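Local coordinates for fructose-bisphosphate aldolase (Plasmodium falciparum, PDB 4TR9), which belongs to the class I fructose-bisphosphate aldolases, folds as a TIM-type alpha/beta barrel and binds 38D in its pocket, at residues 35-40 against 68-73; 128-133 against 151-156; 194-199 against 234-239; 277-282 against 306-311. All blocks are in the same frame, centred on the assembly; numbering follows the deposited sequence.

Contact 1 (35-40 against 68-73); sequences GILAAD and LLFGTK. With 38D (N'-[(E)-(2,4-dichlorophenyl)methylidene]-3,4-dihydroxybenzohydrazide), chain K.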
loop_
_atom_site.group_PDB
_atom_site.type_symbol
_atom_site.label_atom_id
_atom_site.label_comp_id
_atom_site.label_asym_id
_atom_site.label_seq_id
_atom_site.Cartn_x
_atom_site.Cartn_y
_atom_site.Cartn_z
ATOM N N GLY A 35 -9.563 29.609 19.110
ATOM C CA GLY A 35 -9.053 29.152 17.831
ATOM C C GLY A 35 -7.605 29.554 17.625
ATOM O O GLY A 35 -6.951 30.039 18.549
ATOM N N ILE A 36 -7.103 29.358 16.410
ATOM C CA ILE A 36 -5.710 29.664 16.101
ATOM C C ILE A 36 -5.592 30.798 15.086
ATOM O O ILE A 36 -6.296 30.817 14.076
ATOM C CB ILE A 36 -4.971 28.419 15.562
ATOM C CG1 ILE A 36 -5.040 27.276 16.576
ATOM C CG2 ILE A 36 -3.522 28.750 15.233
ATOM C CD1 ILE A 36 -4.310 26.024 16.137
ATOM N N LEU A 37 -4.704 31.746 15.365
ATOM C CA LEU A 37 -4.433 32.844 14.444
ATOM C C LEU A 37 -3.254 32.514 13.534
ATOM O O LEU A 37 -2.132 32.323 14.002
ATOM C CB LEU A 37 -4.154 34.138 15.213
ATOM C CG LEU A 37 -3.613 35.314 14.393
ATOM C CD1 LEU A 37 -4.624 35.768 13.347
ATOM C CD2 LEU A 37 -3.216 36.469 15.301
ATOM N N ALA A 38 -3.514 32.450 12.233
ATOM C CA ALA A 38 -2.473 32.136 11.262
ATOM C C ALA A 38 -1.778 33.401 10.768
ATOM O O ALA A 38 -2.210 34.017 9.794
ATOM C CB ALA A 38 -3.057 31.361 10.090
ATOM N N ALA A 39 -0.700 33.781 11.444
ATOM C CA ALA A 39 0.063 34.964 11.064
ATOM C C ALA A 39 1.486 34.591 10.665
ATOM O O ALA A 39 2.443 35.276 11.028
ATOM C CB ALA A 39 0.077 35.974 12.201
ATOM N N ASP A 40 1.619 33.501 9.916
ATOM C CA ASP A 40 2.927 33.010 9.502
ATOM C C ASP A 40 3.165 33.206 8.008
ATOM O O ASP A 40 3.667 32.312 7.329
ATOM C CB ASP A 40 3.078 31.532 9.864
ATOM C CG ASP A 40 1.905 30.696 9.396
ATOM O OD1 ASP A 40 0.775 31.225 9.355
ATOM O OD2 ASP A 40 2.112 29.508 9.071
ATOM N N LEU A 68 0.906 44.692 16.235
ATOM C CA LEU A 68 -0.480 45.131 16.332
ATOM C C LEU A 68 -1.394 43.952 16.637
ATOM O O LEU A 68 -2.340 44.070 17.415
ATOM C CB LEU A 68 -0.909 45.822 15.033
ATOM C CG LEU A 68 -2.329 46.382 14.912
ATOM C CD1 LEU A 68 -2.312 47.628 14.052
ATOM C CD2 LEU A 68 -3.286 45.357 14.320
ATOM N N LEU A 69 -1.102 42.815 16.016
ATOM C CA LEU A 69 -1.905 41.613 16.197
ATOM C C LEU A 69 -1.702 41.006 17.580
ATOM O O LEU A 69 -2.661 40.779 18.316
ATOM C CB LEU A 69 -1.568 40.577 15.123
ATOM C CG LEU A 69 -1.820 40.968 13.665
ATOM C CD1 LEU A 69 -1.351 39.865 12.729
ATOM C CD2 LEU A 69 -3.291 41.277 13.436
ATOM N N PHE A 70 -0.446 40.752 17.931
ATOM C CA PHE A 70 -0.128 40.022 19.153
ATOM C C PHE A 70 -0.209 40.915 20.385
ATOM O O PHE A 70 -0.328 40.426 21.509
ATOM C CB PHE A 70 1.266 39.394 19.048
ATOM C CG PHE A 70 1.475 38.585 17.796
ATOM C CD1 PHE A 70 0.414 37.931 17.189
ATOM C CD2 PHE A 70 2.732 38.483 17.226
ATOM C CE1 PHE A 70 0.603 37.195 16.037
ATOM C CE2 PHE A 70 2.927 37.746 16.073
ATOM C CZ PHE A 70 1.860 37.104 15.478
ATOM N N GLY A 71 -0.148 42.225 20.170
ATOM C CA GLY A 71 -0.213 43.177 21.263
ATOM C C GLY A 71 -1.636 43.584 21.595
ATOM O O GLY A 71 -1.861 44.485 22.401
ATOM N N THR A 72 -2.598 42.914 20.968
ATOM C CA THR A 72 -4.008 43.212 21.187
ATOM C C THR A 72 -4.472 42.732 22.559
ATOM O O THR A 72 -4.534 41.530 22.819
ATOM C CB THR A 72 -4.894 42.570 20.106
ATOM O OG1 THR A 72 -4.509 43.063 18.817
ATOM C CG2 THR A 72 -6.356 42.899 20.352
ATOM N N LYS A 73 -4.798 43.681 23.430
ATOM C CA LYS A 73 -5.252 43.362 24.778
ATOM C C LYS A 73 -6.623 42.694 24.758
ATOM O O LYS A 73 -7.616 43.302 24.357
ATOM C CB LYS A 73 -5.291 44.627 25.641
ATOM C CG LYS A 73 -3.919 45.228 25.916
ATOM C CD LYS A 73 -4.019 46.514 26.725
ATOM C CE LYS A 73 -4.585 47.658 25.895
ATOM N NZ LYS A 73 -3.676 48.040 24.778
HETATM N N12 38D K . 1.619 31.085 0.115
HETATM C C13 38D K . 0.482 31.417 -0.697
HETATM C C15 38D K . 2.106 32.058 -2.479
HETATM C C17 38D K . 1.580 31.909 -4.810
HETATM C C20 38D K . -0.060 31.264 -3.187
HETATM C C01 38D K . -0.233 29.720 3.769
HETATM C C02 38D K . -0.896 29.311 4.926
HETATM O O03 38D K . -2.081 28.547 4.860
HETATM C C04 38D K . -0.383 29.663 6.167
HETATM C C05 38D K . 0.777 30.410 6.254
HETATM C C06 38D K . 1.437 30.816 5.108
HETATM O O07 38D K . -1.037 29.263 7.355
HETATM C C08 38D K . 0.936 30.465 3.872
HETATM C C09 38D K . 1.688 30.943 2.626
HETATM O O10 38D K . 2.760 31.525 2.745
HETATM N N11 38D K . 1.086 30.695 1.345
HETATM C C14 38D K . 0.848 31.577 -2.169
HETATM C C16 38D K . 2.478 32.223 -3.803
HETATM CL CL1 38D K . 2.073 32.125 -6.465
HETATM C C19 38D K . 0.315 31.431 -4.514
HETATM CL CL2 38D K . -1.658 30.661 -2.835
#
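Two small apolar groups of strand 35-39 meet the ring of Phe70. CD2 of Leu37 reaches the ring edge in its plane and lies 4.0 Å from CE1 of Phe70. CB of Ala39 comes to the same edge and sits 3.9 Å from CZ of Phe70. Leu69 adds a second touch, with its CD1 4.2 Å from CB of Ala39. All four residues are buried, and the contact across the segments is apolar. Leu37 reaches over because its CG is anti to the backbone N (chi1 170°). Phe70 has CG beside its backbone N (chi1 -51°), which brings the ring end close to the strand. Helix 59-70 ends here, and Gly71 is the first residue to leave helical geometry. Ala38 and Asp40 belong to the pocket of 38D instead. OD1 of Asp40 takes a weak hydrogen bond from O07 of 38D at 3.3 Å, and OD2 of Asp40 forms a salt bridge with Lys152. The contact thus packs a barrel strand against a helix of the outer layer. Phe70 also touches Leu84 of strand 79-84 and Leu102 of helix 99-105, while Leu37 meets Leu312 of helix 310-320.

Contact 2 (128-133 against 151-156); sequences KSTQGL and AKWRTV. With 38D (N'-[(E)-(2,4-dichlorophenyl)methylidene]-3,4-dihydroxybenzohydrazide), chain K.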
loop_
_atom_site.group_PDB
_atom_site.type_symbol
_atom_site.label_atom_id
_atom_site.label_comp_id
_atom_site.label_asym_id
_atom_site.label_seq_id
_atom_site.Cartn_x
_atom_site.Cartn_y
_atom_site.Cartn_z
ATOM N N LYS A 128 1.987 19.817 -6.612
ATOM C CA LYS A 128 3.012 20.310 -5.700
ATOM C C LYS A 128 3.437 19.317 -4.623
ATOM O O LYS A 128 2.680 18.427 -4.235
ATOM C CB LYS A 128 2.526 21.598 -5.030
ATOM C CG LYS A 128 2.066 22.668 -6.006
ATOM C CD LYS A 128 3.179 23.056 -6.961
ATOM C CE LYS A 128 2.721 24.128 -7.935
ATOM N NZ LYS A 128 3.802 24.497 -8.892
ATOM N N SER A 129 4.666 19.494 -4.147
ATOM C CA SER A 129 5.190 18.759 -3.002
ATOM C C SER A 129 5.888 19.739 -2.063
ATOM O O SER A 129 6.491 20.712 -2.514
ATOM C CB SER A 129 6.155 17.661 -3.450
ATOM O OG SER A 129 6.774 17.038 -2.340
ATOM N N THR A 130 5.809 19.486 -0.760
ATOM C CA THR A 130 6.353 20.421 0.221
ATOM C C THR A 130 7.724 19.988 0.739
ATOM O O THR A 130 7.928 18.826 1.088
ATOM C CB THR A 130 5.399 20.589 1.417
ATOM O OG1 THR A 130 4.045 20.432 0.979
ATOM C CG2 THR A 130 5.565 21.964 2.035
ATOM N N GLN A 131 8.657 20.934 0.788
ATOM C CA GLN A 131 10.005 20.658 1.274
ATOM C C GLN A 131 10.214 21.217 2.678
ATOM O O GLN A 131 9.541 22.163 3.084
ATOM C CB GLN A 131 11.046 21.240 0.317
ATOM C CG GLN A 131 11.067 20.581 -1.051
ATOM C CD GLN A 131 12.176 21.111 -1.935
ATOM O OE1 GLN A 131 12.575 22.270 -1.823
ATOM N NE2 GLN A 131 12.686 20.261 -2.817
ATOM N N GLY A 132 11.144 20.623 3.419
ATOM C CA GLY A 132 11.447 21.090 4.761
ATOM C C GLY A 132 11.855 20.006 5.740
ATOM O O GLY A 132 11.945 20.253 6.943
ATOM N N LEU A 133 12.105 18.803 5.232
ATOM C CA LEU A 133 12.484 17.685 6.087
ATOM C C LEU A 133 13.954 17.746 6.492
ATOM O O LEU A 133 14.323 17.298 7.576
ATOM C CB LEU A 133 12.191 16.354 5.389
ATOM C CG LEU A 133 10.716 15.970 5.263
ATOM C CD1 LEU A 133 10.565 14.651 4.523
ATOM C CD2 LEU A 133 10.071 15.892 6.638
ATOM N N ALA A 151 3.899 23.277 15.658
ATOM C CA ALA A 151 4.407 23.609 14.331
ATOM C C ALA A 151 3.346 23.431 13.250
ATOM O O ALA A 151 2.276 22.876 13.502
ATOM C CB ALA A 151 5.630 22.761 14.011
ATOM N N LYS A 152 3.650 23.904 12.045
ATOM C CA LYS A 152 2.719 23.806 10.926
ATOM C C LYS A 152 3.446 23.457 9.626
ATOM O O LYS A 152 4.613 23.799 9.444
ATOM C CB LYS A 152 1.944 25.112 10.762
ATOM C CG LYS A 152 0.591 24.945 10.092
ATOM C CD LYS A 152 0.321 26.081 9.130
ATOM C CE LYS A 152 1.389 26.127 8.055
ATOM N NZ LYS A 152 1.146 27.215 7.077
ATOM N N TRP A 153 2.737 22.784 8.724
ATOM C CA TRP A 153 3.319 22.264 7.490
ATOM C C TRP A 153 2.226 22.161 6.435
ATOM O O TRP A 153 1.371 21.278 6.501
ATOM C CB TRP A 153 3.973 20.904 7.760
ATOM C CG TRP A 153 4.523 20.142 6.575
ATOM C CD1 TRP A 153 3.815 19.610 5.536
ATOM C CD2 TRP A 153 5.890 19.762 6.361
ATOM N NE1 TRP A 153 4.658 18.954 4.672
ATOM C CE2 TRP A 153 5.937 19.031 5.156
ATOM C CE3 TRP A 153 7.082 19.987 7.060
ATOM C CZ2 TRP A 153 7.127 18.517 4.638
ATOM C CZ3 TRP A 153 8.262 19.475 6.545
ATOM C CH2 TRP A 153 8.276 18.748 5.346
ATOM N N ARG A 154 2.250 23.071 5.467
ATOM C CA ARG A 154 1.175 23.171 4.484
ATOM C C ARG A 154 1.467 22.414 3.192
ATOM O O ARG A 154 2.485 22.640 2.542
ATOM C CB ARG A 154 0.894 24.640 4.163
ATOM C CG ARG A 154 -0.120 24.853 3.050
ATOM C CD ARG A 154 -0.428 26.331 2.874
ATOM N NE ARG A 154 -1.355 26.580 1.774
ATOM C CZ ARG A 154 -0.983 26.934 0.548
ATOM N NH1 ARG A 154 -1.896 27.142 -0.390
ATOM N NH2 ARG A 154 0.304 27.078 0.259
ATOM N N THR A 155 0.556 21.517 2.828
ATOM C CA THR A 155 0.638 20.804 1.559
ATOM C C THR A 155 -0.583 21.146 0.713
ATOM O O THR A 155 -1.650 21.449 1.249
ATOM C CB THR A 155 0.726 19.282 1.763
ATOM O OG1 THR A 155 1.510 18.996 2.927
ATOM C CG2 THR A 155 1.364 18.618 0.552
ATOM N N VAL A 156 -0.429 21.101 -0.605
ATOM C CA VAL A 156 -1.491 21.537 -1.505
ATOM C C VAL A 156 -1.882 20.467 -2.522
ATOM O O VAL A 156 -1.029 19.906 -3.208
ATOM C CB VAL A 156 -1.079 22.819 -2.258
ATOM C CG1 VAL A 156 -2.074 23.141 -3.360
ATOM C CG2 VAL A 156 -0.952 23.984 -1.289
HETATM N N12 38D K . 1.619 31.085 0.115
HETATM C C13 38D K . 0.482 31.417 -0.697
HETATM C C15 38D K . 2.106 32.058 -2.479
HETATM C C17 38D K . 1.580 31.909 -4.810
HETATM C C20 38D K . -0.060 31.264 -3.187
HETATM C C01 38D K . -0.233 29.720 3.769
HETATM C C02 38D K . -0.896 29.311 4.926
HETATM O O03 38D K . -2.081 28.547 4.860
HETATM C C04 38D K . -0.383 29.663 6.167
HETATM C C05 38D K . 0.777 30.410 6.254
HETATM C C06 38D K . 1.437 30.816 5.108
HETATM O O07 38D K . -1.037 29.263 7.355
HETATM C C08 38D K . 0.936 30.465 3.872
HETATM C C09 38D K . 1.688 30.943 2.626
HETATM O O10 38D K . 2.760 31.525 2.745
HETATM N N11 38D K . 1.086 30.695 1.345
HETATM C C14 38D K . 0.848 31.577 -2.169
HETATM C C16 38D K . 2.478 32.223 -3.803
HETATM CL CL1 38D K . 2.073 32.125 -6.465
HETATM C C19 38D K . 0.315 31.431 -4.514
HETATM CL CL2 38D K . -1.658 30.661 -2.835
HETATM O O HOH W 1 0.070 17.647 -4.550
HETATM O O HOH W 2 -0.843 20.501 -6.367
HETATM O O HOH W 3 5.616 17.290 2.040
#
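A short strand, 128-130, runs along the outside of barrel strand 150-157, nearly antiparallel to it. The axes of segments 128-130 and 151-156 are 6.3 Å apart at closest approach, at 167°, and side chains and water make the link. Thr130 carries most of it. Its OG1 lies beside the backbone N and donates to O of Arg154 at 3.1 Å, from above the carbonyl plane. Its CG2 sits over one face of the Trp153 indole, offset toward the rim. Trp153 has CG anti to the backbone N (chi1 175°), so the ring extends along segment 128-133. CD2 of Leu133 meets CH2 of Trp153 at 3.6 Å, and the two side chains cross at about a right angle. In this TIM-barrel fold, strand 128-130 pairs with strand 118-120 in a small hairpin, separate from the barrel sheet. One water donates to both O of Lys128 and O of Val156. Another bridges O of Thr130 and, weakly, NE1 of Trp153. Lys152 and Arg154 belong to the 38D pocket. NZ of Lys152 lies 3.0 Å from O07 of 38D. CD of Arg154 lies 3.4 Å from O03 of 38D, while its NE is held by Glu197.

Contact 3 (194-199 against 234-239); sequences VEPEIL and ALLKPN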
loop_
_atom_site.group_PDB
_atom_site.type_symbol
_atom_site.label_atom_id
_atom_site.label_comp_id
_atom_site.label_asym_id
_atom_site.label_seq_id
_atom_site.Cartn_x
_atom_site.Cartn_y
_atom_site.Cartn_z
ATOM N N VAL A 194 -1.192 19.128 10.916
ATOM C CA VAL A 194 -1.203 18.499 9.602
ATOM C C VAL A 194 -2.166 19.220 8.668
ATOM O O VAL A 194 -3.374 19.229 8.897
ATOM C CB VAL A 194 -1.591 17.014 9.698
ATOM C CG1 VAL A 194 -1.609 16.379 8.317
ATOM C CG2 VAL A 194 -0.632 16.278 10.620
ATOM N N GLU A 195 -1.626 19.824 7.614
ATOM C CA GLU A 195 -2.441 20.603 6.690
ATOM C C GLU A 195 -2.384 20.057 5.264
ATOM O O GLU A 195 -1.520 20.445 4.478
ATOM C CB GLU A 195 -2.002 22.071 6.702
ATOM C CG GLU A 195 -2.850 22.984 5.827
ATOM C CD GLU A 195 -2.353 24.415 5.823
ATOM O OE1 GLU A 195 -1.445 24.732 6.621
ATOM O OE2 GLU A 195 -2.868 25.225 5.022
ATOM N N PRO A 196 -3.301 19.135 4.935
ATOM C CA PRO A 196 -3.477 18.665 3.559
ATOM C C PRO A 196 -4.524 19.494 2.821
ATOM O O PRO A 196 -5.615 18.999 2.537
ATOM C CB PRO A 196 -3.949 17.224 3.749
ATOM C CG PRO A 196 -4.728 17.272 5.024
ATOM C CD PRO A 196 -4.094 18.340 5.890
ATOM N N GLU A 197 -4.195 20.747 2.520
ATOM C CA GLU A 197 -5.158 21.654 1.910
ATOM C C GLU A 197 -5.510 21.262 0.481
ATOM O O GLU A 197 -4.638 21.157 -0.382
ATOM C CB GLU A 197 -4.635 23.091 1.923
ATOM C CG GLU A 197 -5.587 24.082 1.264
ATOM C CD GLU A 197 -5.023 25.485 1.197
ATOM O OE1 GLU A 197 -3.871 25.688 1.634
ATOM O OE2 GLU A 197 -5.733 26.387 0.704
ATOM N N ILE A 198 -6.799 21.047 0.244
ATOM C CA ILE A 198 -7.307 20.829 -1.101
ATOM C C ILE A 198 -7.908 22.125 -1.633
ATOM O O ILE A 198 -8.875 22.644 -1.075
ATOM C CB ILE A 198 -8.365 19.716 -1.137
ATOM C CG1 ILE A 198 -7.763 18.392 -0.662
ATOM C CG2 ILE A 198 -8.929 19.570 -2.536
ATOM C CD1 ILE A 198 -8.739 17.242 -0.679
ATOM N N LEU A 199 -7.325 22.647 -2.708
ATOM C CA LEU A 199 -7.777 23.907 -3.293
ATOM C C LEU A 199 -9.208 23.813 -3.811
ATOM O O LEU A 199 -9.608 22.797 -4.378
ATOM C CB LEU A 199 -6.843 24.331 -4.427
ATOM C CG LEU A 199 -5.394 24.619 -4.036
ATOM C CD1 LEU A 199 -4.601 25.106 -5.239
ATOM C CD2 LEU A 199 -5.340 25.633 -2.905
ATOM N N ALA A 234 -1.717 15.690 18.068
ATOM C CA ALA A 234 -1.677 16.291 16.742
ATOM C C ALA A 234 -2.951 17.070 16.439
ATOM O O ALA A 234 -3.948 16.952 17.151
ATOM C CB ALA A 234 -1.447 15.219 15.686
ATOM N N LEU A 235 -2.905 17.872 15.380
ATOM C CA LEU A 235 -4.075 18.609 14.917
ATOM C C LEU A 235 -4.197 18.502 13.402
ATOM O O LEU A 235 -3.207 18.283 12.705
ATOM C CB LEU A 235 -3.998 20.079 15.338
ATOM C CG LEU A 235 -4.167 20.392 16.828
ATOM C CD1 LEU A 235 -4.019 21.885 17.079
ATOM C CD2 LEU A 235 -5.511 19.891 17.340
ATOM N N LEU A 236 -5.416 18.656 12.898
ATOM C CA LEU A 236 -5.665 18.588 11.464
ATOM C C LEU A 236 -6.127 19.937 10.932
ATOM O O LEU A 236 -7.030 20.557 11.493
ATOM C CB LEU A 236 -6.707 17.513 11.150
ATOM C CG LEU A 236 -7.074 17.305 9.679
ATOM C CD1 LEU A 236 -5.867 16.845 8.877
ATOM C CD2 LEU A 236 -8.219 16.311 9.547
ATOM N N LYS A 237 -5.506 20.389 9.848
ATOM C CA LYS A 237 -5.901 21.642 9.216
ATOM C C LYS A 237 -6.327 21.409 7.770
ATOM O O LYS A 237 -5.554 21.645 6.842
ATOM C CB LYS A 237 -4.761 22.664 9.277
ATOM C CG LYS A 237 -5.142 24.056 8.790
ATOM C CD LYS A 237 -4.006 25.045 8.987
ATOM C CE LYS A 237 -4.392 26.434 8.503
ATOM N NZ LYS A 237 -3.314 27.430 8.752
ATOM N N PRO A 238 -7.563 20.928 7.574
ATOM C CA PRO A 238 -8.083 20.665 6.235
ATOM C C PRO A 238 -8.920 21.823 5.715
ATOM O O PRO A 238 -9.157 22.792 6.437
ATOM C CB PRO A 238 -8.948 19.430 6.455
ATOM C CG PRO A 238 -9.537 19.674 7.817
ATOM C CD PRO A 238 -8.506 20.468 8.608
ATOM N N ASN A 239 -9.364 21.717 4.469
ATOM C CA ASN A 239 -10.287 22.689 3.908
ATOM C C ASN A 239 -11.723 22.258 4.160
ATOM O O ASN A 239 -12.006 21.067 4.276
ATOM C CB ASN A 239 -10.047 22.857 2.409
ATOM C CG ASN A 239 -10.252 21.567 1.640
ATOM O OD1 ASN A 239 -9.814 20.499 2.071
ATOM N ND2 ASN A 239 -10.930 21.656 0.503
HETATM O O HOH W 4 -8.375 18.647 3.340
#
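Backbone hydrogen bonds come first. N of Val194 donates to O of Leu235 at 2.8 Å, and N of Lys237 donates to O of Val194 at 2.6 Å with an N-H...O angle of 170°. Both donors lie above the carbonyl planes of their acceptors. Val194 and Leu236 form a parallel bridge with their side chains on one face of the sheet. A CA-H...O contact follows, CA of Glu195 to O of Lys237 at 3.3 Å. This is the join between successive strands of a beta-alpha-beta unit of the barrel, with helix 206-226 as the crossover. Charged side chains come next. Glu195 and Lys237 have CG anti to the backbone N and extended chains, so they lie side by side, pointing the same way. OE1 of Glu195 rests 3.5 Å from CD of Lys237, but its ion pair with NZ is long at 3.9 Å. OE1 has a second long, weak ion pair with Lys152 and is buried without a hydrogen-bond partner; the lysines probably favour its charge. NZ of Lys237 makes weak hydrogen bonds to Ser307 and to O07 of 38D, and OE2 of Glu195 makes one to O03 of 38D. Among apolar contacts, CD1 of Leu236 meets CD of Pro196 at 3.8 Å, and the side chains cross at about a right angle. One water donates to O of Pro196 and, at 2.7 Å, to OD1 of Asn239.

Contact 4 (277-282 against 306-311); sequences FLSGGQ and FSYGRA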
loop_
_atom_site.group_PDB
_atom_site.type_symbol
_atom_site.label_atom_id
_atom_site.label_comp_id
_atom_site.label_asym_id
_atom_site.label_seq_id
_atom_site.Cartn_x
_atom_site.Cartn_y
_atom_site.Cartn_z
ATOM N N PHE A 277 -9.928 24.403 10.895
ATOM C CA PHE A 277 -10.190 24.712 9.491
ATOM C C PHE A 277 -9.404 25.922 8.996
ATOM O O PHE A 277 -9.062 26.816 9.769
ATOM C CB PHE A 277 -11.685 24.950 9.268
ATOM C CG PHE A 277 -12.524 23.717 9.424
ATOM C CD1 PHE A 277 -12.548 22.752 8.432
ATOM C CD2 PHE A 277 -13.294 23.527 10.558
ATOM C CE1 PHE A 277 -13.319 21.615 8.571
ATOM C CE2 PHE A 277 -14.070 22.392 10.702
ATOM C CZ PHE A 277 -14.081 21.436 9.707
ATOM N N LEU A 278 -9.123 25.937 7.697
ATOM C CA LEU A 278 -8.472 27.076 7.065
ATOM C C LEU A 278 -9.494 27.878 6.266
ATOM O O LEU A 278 -10.386 27.308 5.638
ATOM C CB LEU A 278 -7.317 26.612 6.172
ATOM C CG LEU A 278 -7.604 25.579 5.078
ATOM C CD1 LEU A 278 -7.926 26.250 3.748
ATOM C CD2 LEU A 278 -6.431 24.619 4.928
ATOM N N SER A 279 -9.361 29.199 6.297
ATOM C CA SER A 279 -10.311 30.080 5.627
ATOM C C SER A 279 -10.229 29.943 4.111
ATOM O O SER A 279 -11.250 29.964 3.424
ATOM C CB SER A 279 -10.072 31.536 6.036
ATOM O OG SER A 279 -8.754 31.949 5.720
ATOM N N GLY A 280 -9.014 29.796 3.594
ATOM C CA GLY A 280 -8.807 29.689 2.162
ATOM C C GLY A 280 -9.132 30.990 1.457
ATOM O O GLY A 280 -8.712 32.061 1.893
ATOM N N GLY A 281 -9.890 30.901 0.369
ATOM C CA GLY A 281 -10.277 32.078 -0.386
ATOM C C GLY A 281 -11.610 32.655 0.053
ATOM O O GLY A 281 -12.102 33.614 -0.540
ATOM N N GLN A 282 -12.196 32.069 1.093
ATOM C CA GLN A 282 -13.485 32.526 1.604
ATOM C C GLN A 282 -13.386 33.932 2.176
ATOM O O GLN A 282 -12.336 34.334 2.678
ATOM C CB GLN A 282 -14.013 31.573 2.678
ATOM C CG GLN A 282 -14.209 30.141 2.219
ATOM C CD GLN A 282 -14.688 29.239 3.338
ATOM O OE1 GLN A 282 -15.519 29.635 4.156
ATOM N NE2 GLN A 282 -14.158 28.023 3.388
ATOM N N PHE A 306 -11.074 26.886 14.266
ATOM C CA PHE A 306 -10.481 27.561 13.117
ATOM C C PHE A 306 -8.983 27.813 13.258
ATOM O O PHE A 306 -8.464 27.967 14.364
ATOM C CB PHE A 306 -11.196 28.893 12.872
ATOM C CG PHE A 306 -11.121 29.848 14.035
ATOM C CD1 PHE A 306 -10.115 30.799 14.105
ATOM C CD2 PHE A 306 -12.055 29.793 15.056
ATOM C CE1 PHE A 306 -10.043 31.676 15.174
ATOM C CE2 PHE A 306 -11.988 30.667 16.128
ATOM C CZ PHE A 306 -10.983 31.611 16.185
ATOM N N SER A 307 -8.298 27.852 12.119
ATOM C CA SER A 307 -6.916 28.310 12.050
ATOM C C SER A 307 -6.823 29.375 10.968
ATOM O O SER A 307 -6.095 29.224 9.987
ATOM C CB SER A 307 -5.959 27.155 11.757
ATOM O OG SER A 307 -4.618 27.611 11.674
ATOM N N TYR A 308 -7.580 30.452 11.154
ATOM C CA TYR A 308 -7.729 31.478 10.132
ATOM C C TYR A 308 -6.563 32.455 10.094
ATOM O O TYR A 308 -5.889 32.685 11.099
ATOM C CB TYR A 308 -9.030 32.256 10.347
ATOM C CG TYR A 308 -10.288 31.443 10.146
ATOM C CD1 TYR A 308 -10.273 30.275 9.393
ATOM C CD2 TYR A 308 -11.493 31.849 10.702
ATOM C CE1 TYR A 308 -11.425 29.533 9.207
ATOM C CE2 TYR A 308 -12.648 31.115 10.520
ATOM C CZ TYR A 308 -12.609 29.958 9.773
ATOM O OH TYR A 308 -13.761 29.229 9.594
ATOM N N GLY A 309 -6.339 33.028 8.918
ATOM C CA GLY A 309 -5.376 34.096 8.748
ATOM C C GLY A 309 -5.998 35.194 7.910
ATOM O O GLY A 309 -5.973 36.364 8.282
ATOM N N ARG A 310 -6.572 34.806 6.777
ATOM C CA ARG A 310 -7.266 35.747 5.908
ATOM C C ARG A 310 -8.548 36.250 6.558
ATOM O O ARG A 310 -8.873 37.434 6.482
ATOM C CB ARG A 310 -7.587 35.095 4.563
ATOM C CG ARG A 310 -8.324 35.999 3.589
ATOM C CD ARG A 310 -8.707 35.246 2.329
ATOM N NE ARG A 310 -8.986 36.144 1.214
ATOM C CZ ARG A 310 -8.086 36.501 0.303
ATOM N NH1 ARG A 310 -8.424 37.325 -0.680
ATOM N NH2 ARG A 310 -6.847 36.033 0.375
ATOM N N ALA A 311 -9.270 35.343 7.208
ATOM C CA ALA A 311 -10.568 35.663 7.795
ATOM C C ALA A 311 -10.449 36.507 9.061
ATOM O O ALA A 311 -11.455 36.955 9.609
ATOM C CB ALA A 311 -11.333 34.383 8.091
#
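Arg310 begins at the first turn of helix 310-320 and reaches along the loop that follows strand 274-277. Its CB faces that loop and lies 3.5 Å from OG of Ser279. CG is anti to the backbone N (chi1 179°), and the chain stays extended to NE. CD rests 3.2 Å from O of Gly280 and 3.8 Å from O of Gln282. The guanidinium is oblique to the turn carbonyls, and NH2 makes a weak hydrogen bond to the backbone of the bound peptide. Ser279 opens a type II' turn that ends at Gln282, with Gly280 at positive phi. CB of Ser279 touches both CD1 of Tyr308 at 3.6 Å and CB of Ala311 at 3.7 Å. The Tyr308 ring has CB of Phe306 over its centre. At the strand end, N of Ser307 donates to O of Phe277 at 2.7 Å in the carbonyl plane, beside the parallel bridge of Phe277 and Phe306. These are neighbouring barrel strands. OG of Ser279 is hydrogen-bonded to the peptide backbone. Loop carbonyls lie beside the aliphatic part of Arg310, so any electrostatic benefit to its guanidinium is probably modest. The polar ends of Ser279 and Arg310 turn to the peptide, consistent with helping to hold it.

Overall arrangement
All four contacts reach one barrel sheet, and the first three line the 38D pocket. Contacts 1 and 2 have centres 22 Å apart but meet in the salt bridge from OD2 of Asp40 to NZ of Lys152, 3.2 Å long. Neighbouring strands 150-157 and 191-198 link contacts 2 and 3, and NE of Arg154 pairs with OE1 of Glu197 at 2.7 Å. Contacts 3 and 4 meet where Leu278 packs on Glu195 and Lys237; the side chain of Leu278 is about 6 Å from 38D. Contacts 1 and 4 share a strand pairing, with N of Ile36 2.8 Å from O of Phe306. Contacts 2 and 4 do not touch, their nearest atoms being about 6 Å apart.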